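Local coordinates for protein arginase, mitochondrial (Medicago truncatula, PDB 6VSS) that hydrolyses L-arginine to urea and L-ornithine, and agmatine to urea and putrescine, using two manganese ions in each subunit of a homohexamer, at residues I162-P165 and V166-V170; S99-E102 and E103-L107; V35-A38 and A39-I43. All blocks are in the same frame, centred on the assembly; numbering follows the deposited sequence.

Contact 1 (I162-P165 and V166-V170)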
ATOM      1  N   ILE B 162      10.740  -5.462  27.875  1.00 27.21           N
ATOM      2  CA  ILE B 162       9.781  -5.317  29.001  1.00 27.95           C
ATOM      3  C   ILE B 162       9.626  -6.664  29.730  1.00 27.50           C
ATOM      4  O   ILE B 162       9.338  -6.675  30.943  1.00 30.06           O
ATOM      5  CB  ILE B 162       8.443  -4.736  28.493  1.00 27.61           C
ATOM      6  CG1 ILE B 162       7.710  -5.723  27.592  1.00 27.18           C
ATOM      7  CG2 ILE B 162       8.628  -3.393  27.807  1.00 27.36           C
ATOM      8  CD1 ILE B 162       6.335  -5.318  27.346  1.00 27.04           C
ATOM      9  N   SER B 163       9.871  -7.790  29.088  1.00 27.72           N
ATOM     10  CA  SER B 163       9.595  -9.107  29.718  1.00 27.65           C
ATOM     11  C   SER B 163      10.496  -9.255  30.950  1.00 28.22           C
ATOM     12  O   SER B 163      10.058  -9.849  31.921  1.00 26.79           O
ATOM     13  CB  SER B 163       9.779 -10.238  28.764  1.00 29.21           C
ATOM     14  OG  SER B 163       8.825 -10.233  27.708  1.00 28.17           O
ATOM     15  N   PHE B 164      11.698  -8.662  30.942  1.00 29.79           N
ATOM     16  CA  PHE B 164      12.609  -8.750  32.120  1.00 30.29           C
ATOM     17  C   PHE B 164      11.894  -8.188  33.340  1.00 30.72           C
ATOM     18  O   PHE B 164      11.604  -8.957  34.256  1.00 29.22           O
ATOM     19  CB  PHE B 164      13.983  -8.128  31.892  1.00 30.75           C
ATOM     20  CG  PHE B 164      14.749  -7.869  33.159  1.00 31.68           C
ATOM     21  CD1 PHE B 164      14.986  -8.885  34.082  1.00 33.94           C
ATOM     22  CD2 PHE B 164      15.295  -6.623  33.413  1.00 33.08           C
ATOM     23  CE1 PHE B 164      15.722  -8.643  35.251  1.00 34.22           C
ATOM     24  CE2 PHE B 164      16.060  -6.393  34.560  1.00 34.32           C
ATOM     25  CZ  PHE B 164      16.252  -7.399  35.482  1.00 33.82           C
ATOM     26  N   PRO B 165      11.584  -6.863  33.399  1.00 30.97           N
ATOM     27  CA  PRO B 165      10.885  -6.283  34.548  1.00 30.85           C
ATOM     28  C   PRO B 165       9.519  -6.908  34.878  1.00 30.44           C
ATOM     29  O   PRO B 165       9.153  -6.961  36.075  1.00 29.46           O
ATOM     30  CB  PRO B 165      10.682  -4.798  34.176  1.00 31.32           C
ATOM     31  CG  PRO B 165      11.098  -4.663  32.717  1.00 30.85           C
ATOM     32  CD  PRO B 165      12.025  -5.830  32.459  1.00 30.78           C
ATOM     33  N   VAL B 166       8.795  -7.393  33.863  1.00 28.22           N
ATOM     34  CA  VAL B 166       7.508  -8.100  34.104  1.00 28.32           C
ATOM     35  C   VAL B 166       7.814  -9.411  34.837  1.00 28.78           C
ATOM     36  O   VAL B 166       7.190  -9.689  35.855  1.00 29.19           O
ATOM     37  CB  VAL B 166       6.741  -8.360  32.802  1.00 29.01           C
ATOM     38  CG1 VAL B 166       5.420  -9.043  33.063  1.00 29.17           C
ATOM     39  CG2 VAL B 166       6.584  -7.081  32.023  1.00 29.85           C
ATOM     40  N   VAL B 167       8.741 -10.204  34.328  1.00 28.97           N
ATOM     41  CA  VAL B 167       8.944 -11.560  34.891  1.00 29.71           C
ATOM     42  C   VAL B 167       9.615 -11.414  36.269  1.00 31.27           C
ATOM     43  O   VAL B 167       9.268 -12.177  37.171  1.00 30.84           O
ATOM     44  CB  VAL B 167       9.705 -12.433  33.900  1.00 29.47           C
ATOM     45  CG1 VAL B 167      10.314 -13.636  34.574  1.00 30.60           C
ATOM     46  CG2 VAL B 167       8.795 -12.819  32.724  1.00 30.01           C
ATOM     47  N   ARG B 168      10.474 -10.418  36.451  1.00 32.23           N
ATOM     48  CA  ARG B 168      11.094 -10.144  37.771  1.00 34.32           C
ATOM     49  C   ARG B 168       9.984  -9.896  38.800  1.00 35.58           C
ATOM     50  O   ARG B 168      10.069 -10.384  39.981  1.00 36.34           O
ATOM     51  CB  ARG B 168      12.047  -8.948  37.698  1.00 35.30           C
ATOM     52  CG  ARG B 168      12.513  -8.489  39.074  1.00 37.02           C
ATOM     53  CD  ARG B 168      13.410  -7.266  38.994  1.00 39.44           C
ATOM     54  NE  ARG B 168      12.789  -6.087  38.389  1.00 39.24           N
ATOM     55  CZ  ARG B 168      13.458  -5.019  37.984  1.00 38.63           C
ATOM     56  NH1 ARG B 168      14.763  -4.976  38.129  1.00 38.60           N
ATOM     57  NH2 ARG B 168      12.841  -3.987  37.446  1.00 40.17           N
ATOM     58  N   ALA B 169       9.014  -9.076  38.403  1.00 35.07           N
ATOM     59  CA  ALA B 169       7.890  -8.634  39.250  1.00 34.81           C
ATOM     60  C   ALA B 169       7.002  -9.840  39.568  1.00 35.39           C
ATOM     61  O   ALA B 169       6.609  -9.976  40.756  1.00 35.08           O
ATOM     62  CB  ALA B 169       7.130  -7.570  38.543  1.00 35.12           C
ATOM     63  N   VAL B 170       6.722 -10.694  38.577  1.00 31.97           N
ATOM     64  CA  VAL B 170       5.889 -11.902  38.810  1.00 32.78           C
ATOM     65  C   VAL B 170       6.566 -12.820  39.843  1.00 34.48           C
ATOM     66  O   VAL B 170       5.913 -13.236  40.800  1.00 36.25           O
ATOM     67  CB  VAL B 170       5.610 -12.655  37.515  1.00 31.68           C
ATOM     68  CG1 VAL B 170       4.938 -13.958  37.839  1.00 32.47           C
ATOM     69  CG2 VAL B 170       4.757 -11.831  36.545  1.00 31.32           C
TER
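The guanidinium group of Arg-168 has the ring of Phe-164 over one of its faces, with CE2 as the ring atom lying there. Seen from the ring, the approach is oblique: Arg-168 NH1 comes to 3.9 Å from Phe-164 CZ, and the two planes are turned 50° against each other, so the groups touch without stacking. Pro-165 also reaches the guanidinium, obliquely, its CB 4.0 Å from Arg-168 NH2. The arginine gets there by leaving the backbone with CG anti to N and then bending at chi3 (60°), which folds its end back along the preceding turn. Its NH2 bonds to Ser-139 OG of helix 131-146, which also hydrogen-bonds Pro-165 O, tying arginine and turn to that helix. A leucine here, which takes the guanidinium from beside the Phe-164 ring, would probably leave Ser-139 OG without this donor.

All this takes place on the early turns of helix 163-174, which follows strand 151-157 in the parallel-sheet alpha/beta fold of the arginase family. Successive i to i+4 bonds hold the turns, among them Arg-168 N to Phe-164 O at 2.9 Å. Proline suits position 165 near the start of the helix, where its missing N-H costs little, and its carbonyl still accepts from Ala-169 N at 3.1 Å. Val-166 CG2, beside the backbone N, packs tightly on the carbonyl one turn back, 3.0 Å from Ile-162 O. Val-166 and Val-167 bring short branched chains against Tyr-265 of strand 264-269. Ser-163, close to the manganese ligand His-160, gives its OG to a hydrogen bond with Asp-309.

Contact 2 (S99-E102 and E103-L107)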
ATOM      1  N   SER B  99     -17.129 -11.964  20.011  1.00 46.11           N
ATOM      2  CA  SER B  99     -16.418 -11.852  21.298  1.00 46.37           C
ATOM      3  C   SER B  99     -16.237 -13.240  21.926  1.00 42.63           C
ATOM      4  O   SER B  99     -16.097 -13.276  23.140  1.00 41.80           O
ATOM      5  CB  SER B  99     -17.173 -10.935  22.201  1.00 50.17           C
ATOM      6  OG  SER B  99     -18.283 -11.631  22.766  1.00 58.92           O
ATOM      7  N   THR B 100     -16.195 -14.320  21.135  1.00 40.49           N
ATOM      8  CA  THR B 100     -15.913 -15.701  21.643  1.00 41.15           C
ATOM      9  C   THR B 100     -14.522 -16.191  21.191  1.00 38.12           C
ATOM     10  O   THR B 100     -14.219 -16.108  20.010  1.00 39.03           O
ATOM     11  CB  THR B 100     -17.015 -16.701  21.253  1.00 42.32           C
ATOM     12  OG1 THR B 100     -18.263 -16.116  21.614  1.00 43.64           O
ATOM     13  CG2 THR B 100     -16.858 -18.039  21.935  1.00 41.65           C
ATOM     14  N   THR B 101     -13.702 -16.683  22.127  1.00 35.72           N
ATOM     15  CA  THR B 101     -12.396 -17.301  21.851  1.00 34.19           C
ATOM     16  C   THR B 101     -12.651 -18.644  21.173  1.00 33.85           C
ATOM     17  O   THR B 101     -13.775 -19.092  21.192  1.00 31.19           O
ATOM     18  CB  THR B 101     -11.534 -17.434  23.103  1.00 34.20           C
ATOM     19  OG1 THR B 101     -11.993 -18.546  23.886  1.00 33.67           O
ATOM     20  CG2 THR B 101     -11.492 -16.133  23.876  1.00 33.71           C
ATOM     21  N   GLU B 102     -11.603 -19.205  20.583  1.00 34.98           N
ATOM     22  CA  GLU B 102     -11.664 -20.399  19.715  1.00 37.57           C
ATOM     23  C   GLU B 102     -12.268 -21.536  20.525  1.00 38.59           C
ATOM     24  O   GLU B 102     -13.122 -22.271  19.951  1.00 38.07           O
ATOM     25  CB  GLU B 102     -10.286 -20.750  19.162  1.00 38.61           C
ATOM     26  CG  GLU B 102      -9.891 -19.932  17.941  1.00 38.17           C
ATOM     27  CD  GLU B 102      -9.055 -20.678  16.903  1.00 37.56           C
ATOM     28  OE1 GLU B 102      -8.678 -21.813  17.170  1.00 38.96           O
ATOM     29  OE2 GLU B 102      -8.791 -20.116  15.830  1.00 34.73           O
ATOM     30  N   GLU B 103     -11.892 -21.639  21.806  1.00 38.93           N
ATOM     31  CA  GLU B 103     -12.382 -22.746  22.666  1.00 42.70           C
ATOM     32  C   GLU B 103     -13.601 -22.361  23.517  1.00 41.72           C
ATOM     33  O   GLU B 103     -13.878 -23.114  24.446  1.00 45.55           O
ATOM     34  CB  GLU B 103     -11.247 -23.307  23.500  1.00 44.84           C
ATOM     35  CG  GLU B 103     -10.463 -24.322  22.695  1.00 47.14           C
ATOM     36  CD  GLU B 103      -9.282 -24.802  23.484  1.00 48.82           C
ATOM     37  OE1 GLU B 103      -9.130 -24.320  24.599  1.00 52.09           O
ATOM     38  OE2 GLU B 103      -8.542 -25.652  22.981  1.00 57.48           O
ATOM     39  N   GLY B 104     -14.352 -21.323  23.153  1.00 39.03           N
ATOM     40  CA  GLY B 104     -15.707 -21.076  23.671  1.00 39.63           C
ATOM     41  C   GLY B 104     -15.794 -20.031  24.765  1.00 39.28           C
ATOM     42  O   GLY B 104     -16.909 -19.833  25.233  1.00 39.97           O
ATOM     43  N   LYS B 105     -14.711 -19.369  25.178  1.00 38.26           N
ATOM     44  CA  LYS B 105     -14.826 -18.348  26.258  1.00 38.56           C
ATOM     45  C   LYS B 105     -15.397 -17.020  25.702  1.00 38.86           C
ATOM     46  O   LYS B 105     -15.143 -16.650  24.532  1.00 37.68           O
ATOM     47  CB  LYS B 105     -13.509 -18.216  27.023  1.00 38.42           C
ATOM     48  CG  LYS B 105     -13.104 -19.447  27.843  1.00 38.58           C
ATOM     49  CD  LYS B 105     -12.320 -19.109  29.117  1.00 38.15           C
ATOM     50  CE  LYS B 105     -11.786 -20.323  29.841  1.00 38.01           C
ATOM     51  NZ  LYS B 105     -10.863 -19.941  30.930  1.00 37.68           N
ATOM     52  N   ASN B 106     -16.197 -16.332  26.507  1.00 38.52           N
ATOM     53  CA  ASN B 106     -16.884 -15.068  26.130  1.00 40.09           C
ATOM     54  C   ASN B 106     -16.064 -13.847  26.618  1.00 39.18           C
ATOM     55  O   ASN B 106     -16.081 -13.489  27.828  1.00 36.93           O
ATOM     56  CB  ASN B 106     -18.341 -15.099  26.619  1.00 42.03           C
ATOM     57  CG  ASN B 106     -19.182 -13.952  26.084  1.00 44.85           C
ATOM     58  OD1 ASN B 106     -18.695 -13.037  25.403  1.00 43.92           O
ATOM     59  ND2 ASN B 106     -20.462 -13.983  26.406  1.00 45.26           N
ATOM     60  N   LEU B 107     -15.445 -13.135  25.678  1.00 38.34           N
ATOM     61  CA  LEU B 107     -14.633 -11.920  25.955  1.00 38.38           C
ATOM     62  C   LEU B 107     -15.505 -10.770  26.490  1.00 40.08           C
ATOM     63  O   LEU B 107     -14.954  -9.892  27.171  1.00 43.62           O
ATOM     64  CB  LEU B 107     -13.907 -11.541  24.664  1.00 38.58           C
ATOM     65  CG  LEU B 107     -12.977 -12.648  24.145  1.00 39.96           C
ATOM     66  CD1 LEU B 107     -12.534 -12.379  22.714  1.00 40.31           C
ATOM     67  CD2 LEU B 107     -11.780 -12.833  25.075  1.00 38.92           C
TER
HETATM   68  O   HOH W   1     -10.065 -20.171  23.321  1.00 31.86           O
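Ser-99 OG donates to Asn-106 OD1 over 3.0 Å, approaching tilted 27° from the plane of the amide carbonyl, while the Ser-99 backbone O takes the N-H of Leu-107 at 2.6 Å. The next pair inward, Thr-100 and Asn-106, is bridged by its backbones, and Thr-101 N then donates to Lys-105 O at 2.8 Å. Thr-101 uses both branches of its side chain. With OG1 set between its backbone N and carbonyl carbon (chi1 77°), the hydroxyl turns inward to accept from Lys-105 N at 3.1 Å, and its methyl CG2 is left to meet Leu-107 CD2 at 3.5 Å, the two chains crossing at a slant. A threonine suits the place because one branch serves the backbone and the other the leucine.

The two arms of chain form a 3:5 hairpin between helix 84-92 and strand 113-118, built on a type I beta turn from Thr-101 to Gly-104 with a G1 bulge; Gly-104 N reaches Thr-101 O from above the carbonyl plane. Gly-104 is the bulge residue, with a positive phi of 101°, at which a side chain would press on the preceding carbonyl. A water bound to Thr-101 OG1 at 2.6 Å also accepts from Glu-103 N at 2.8 Å, linking the threonine hydroxyl to the turn backbone.

Farther out, Asn-106 OD1 also accepts from Arg-108 N, which helps to place the amide for Ser-99. The Glu-102 carboxylate makes salt bridges to Lys-330 of helix 323-339 and Arg-292 of helix 291-300, and Lys-105 NZ donates to Ala-337 O. Gly-104 O is held by Asn-226 of a neighbouring subunit, whose Ile-224 packs on Thr-100. Just before the segment, Asn-98, one of the residues that bind L-ornithine, accepts from Thr-100 N through OD1.

Contact 3 (V35-A38 and A39-I43)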
ATOM      1  N   VAL B  35       5.798  12.583  39.371  1.00 35.00           N
ATOM      2  CA  VAL B  35       5.091  12.107  38.133  1.00 35.55           C
ATOM      3  C   VAL B  35       4.955  10.579  38.213  1.00 35.08           C
ATOM      4  O   VAL B  35       3.946  10.036  37.800  1.00 34.21           O
ATOM      5  CB  VAL B  35       5.764  12.570  36.835  1.00 33.98           C
ATOM      6  CG1 VAL B  35       5.153  11.851  35.628  1.00 34.94           C
ATOM      7  CG2 VAL B  35       5.653  14.087  36.666  1.00 33.60           C
ATOM      8  N   ILE B  36       5.959   9.906  38.734  1.00 36.54           N
ATOM      9  CA  ILE B  36       5.938   8.424  38.873  1.00 37.38           C
ATOM     10  C   ILE B  36       4.838   8.048  39.879  1.00 38.07           C
ATOM     11  O   ILE B  36       3.986   7.179  39.521  1.00 36.94           O
ATOM     12  CB  ILE B  36       7.317   7.894  39.287  1.00 37.28           C
ATOM     13  CG1 ILE B  36       8.287   7.991  38.119  1.00 37.30           C
ATOM     14  CG2 ILE B  36       7.195   6.489  39.847  1.00 37.88           C
ATOM     15  CD1 ILE B  36       9.664   7.448  38.422  1.00 39.05           C
ATOM     16  N   ASP B  37       4.845   8.664  41.059  1.00 36.89           N
ATOM     17  CA  ASP B  37       3.756   8.525  42.058  1.00 39.01           C
ATOM     18  C   ASP B  37       2.381   8.633  41.401  1.00 35.84           C
ATOM     19  O   ASP B  37       1.474   7.836  41.698  1.00 34.88           O
ATOM     20  CB  ASP B  37       3.784   9.668  43.078  1.00 44.09           C
ATOM     21  CG  ASP B  37       3.122   9.315  44.395  1.00 49.39           C
ATOM     22  OD1 ASP B  37       2.282   8.386  44.424  1.00 52.22           O
ATOM     23  OD2 ASP B  37       3.504   9.937  45.410  1.00 59.80           O
ATOM     24  N   ALA B  38       2.175   9.700  40.656  1.00 33.94           N
ATOM     25  CA  ALA B  38       0.890   9.963  39.966  1.00 33.06           C
ATOM     26  C   ALA B  38       0.597   8.843  38.975  1.00 31.14           C
ATOM     27  O   ALA B  38      -0.568   8.463  38.814  1.00 31.60           O
ATOM     28  CB  ALA B  38       0.943  11.281  39.263  1.00 32.74           C
ATOM     29  N   ALA B  39       1.620   8.340  38.311  1.00 31.40           N
ATOM     30  CA  ALA B  39       1.444   7.297  37.294  1.00 31.10           C
ATOM     31  C   ALA B  39       0.975   6.028  38.001  1.00 32.03           C
ATOM     32  O   ALA B  39       0.036   5.359  37.512  1.00 29.40           O
ATOM     33  CB  ALA B  39       2.718   7.083  36.559  1.00 31.96           C
ATOM     34  N   LEU B  40       1.641   5.674  39.101  1.00 32.66           N
ATOM     35  CA  LEU B  40       1.422   4.340  39.705  1.00 33.50           C
ATOM     36  C   LEU B  40       0.056   4.363  40.387  1.00 34.57           C
ATOM     37  O   LEU B  40      -0.714   3.381  40.238  1.00 36.53           O
ATOM     38  CB  LEU B  40       2.555   3.978  40.665  1.00 33.90           C
ATOM     39  CG  LEU B  40       3.929   3.709  40.026  1.00 33.35           C
ATOM     40  CD1 LEU B  40       5.004   3.672  41.112  1.00 34.26           C
ATOM     41  CD2 LEU B  40       3.951   2.445  39.219  1.00 32.69           C
ATOM     42  N   THR B  41      -0.257   5.456  41.077  1.00 35.67           N
ATOM     43  CA  THR B  41      -1.609   5.713  41.623  1.00 34.28           C
ATOM     44  C   THR B  41      -2.654   5.545  40.505  1.00 33.01           C
ATOM     45  O   THR B  41      -3.658   4.942  40.781  1.00 32.86           O
ATOM     46  CB  THR B  41      -1.623   7.081  42.293  1.00 35.86           C
ATOM     47  OG1 THR B  41      -0.556   7.056  43.242  1.00 38.54           O
ATOM     48  CG2 THR B  41      -2.933   7.396  42.970  1.00 36.67           C
ATOM     49  N   PHE B  42      -2.446   6.034  39.277  1.00 32.10           N
ATOM     50  CA  PHE B  42      -3.465   5.873  38.203  1.00 31.67           C
ATOM     51  C   PHE B  42      -3.680   4.369  37.983  1.00 31.57           C
ATOM     52  O   PHE B  42      -4.868   3.898  37.971  1.00 31.67           O
ATOM     53  CB  PHE B  42      -3.056   6.529  36.880  1.00 31.44           C
ATOM     54  CG  PHE B  42      -4.057   6.341  35.777  1.00 30.68           C
ATOM     55  CD1 PHE B  42      -5.219   7.100  35.736  1.00 32.14           C
ATOM     56  CD2 PHE B  42      -3.846   5.433  34.776  1.00 31.49           C
ATOM     57  CE1 PHE B  42      -6.146   6.947  34.711  1.00 32.53           C
ATOM     58  CE2 PHE B  42      -4.766   5.275  33.754  1.00 31.59           C
ATOM     59  CZ  PHE B  42      -5.919   6.019  33.736  1.00 32.68           C
ATOM     60  N   ILE B  43      -2.569   3.638  37.797  1.00 30.42           N
ATOM     61  CA  ILE B  43      -2.583   2.153  37.603  1.00 31.34           C
ATOM     62  C   ILE B  43      -3.230   1.535  38.848  1.00 31.10           C
ATOM     63  O   ILE B  43      -4.057   0.660  38.688  1.00 30.42           O
ATOM     64  CB  ILE B  43      -1.191   1.514  37.292  1.00 31.22           C
ATOM     65  CG1 ILE B  43      -0.475   2.090  36.062  1.00 30.55           C
ATOM     66  CG2 ILE B  43      -1.307  -0.007  37.199  1.00 30.81           C
ATOM     67  CD1 ILE B  43      -1.062   1.702  34.718  1.00 31.20           C
TER
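Asp-37 and Thr-41 cross at an angle one turn apart, and the threonine hydroxyl is turned back to the helix: OG1 donates to Asp-37 O over 2.7 Å. Thr-41 N donates to the same oxygen at 3.0 Å, and the two donors come from opposite faces of the carbonyl plane, each tilted 28° from it, so one acceptor is gripped by two bonds from a single residue. The hydroxyl reaches this place because chi1 (-55°) sets OG1 beside the backbone N, leaving the methyl CG2 anti to that nitrogen. Asp-37 OD1 stands 3.3 Å from Thr-41 OG1, a second polar neighbour for the hydroxyl. A threonine whose polar branch serves the backbone suits a partly exposed position, and aspartate the exposed position one turn earlier.

These turns belong to helix 25-57, the long N-terminal helix, which here runs against helix 131-146 away from the annotated sites. On the flank that meets helix 131-146, Ile-36 and Leu-40 lie side by side and point the same way, Ile-36 CG2 meeting Leu-40 CD1 at 3.8 Å. Together they form an apolar ridge: Ile-36 packs on Val-137 and Arg-133, and Leu-40 on Ser-141 and Glu-140.

Two alanines suit a side of the helix where a partner subunit comes close. Ala-38 and Ala-39 both pack on Phe-42 of a neighbouring subunit, as does Val-35, and their small methyls probably let the ring come close to the backbone. Phe-42 of this chain, its N bonded to Ala-38 O at 3.1 Å, leads its ring away from the turn before it and packs on Glu-123 of the same neighbour.

In the fold
From the N terminus, contact 3 comes first, two turns of helix 25-57, whose flank meets helix 131-146 and a neighbouring subunit. Contact 2 follows in the loop after helix 84-92, where the chain doubles back before strand 113-118; of the three it alone closes a loop, and it bears on helices 291-300 and 323-339 and on a different neighbouring subunit. Contact 1 comes last, at the start of helix 163-174 just past strand 151-157. The contacts run in series, neither nesting nor crossing. Helix 131-146 lies between contacts 1 and 3, touched by both, and their centres are about 19 Å apart; contact 2 is remote, its centre about 28 Å from that of contact 1.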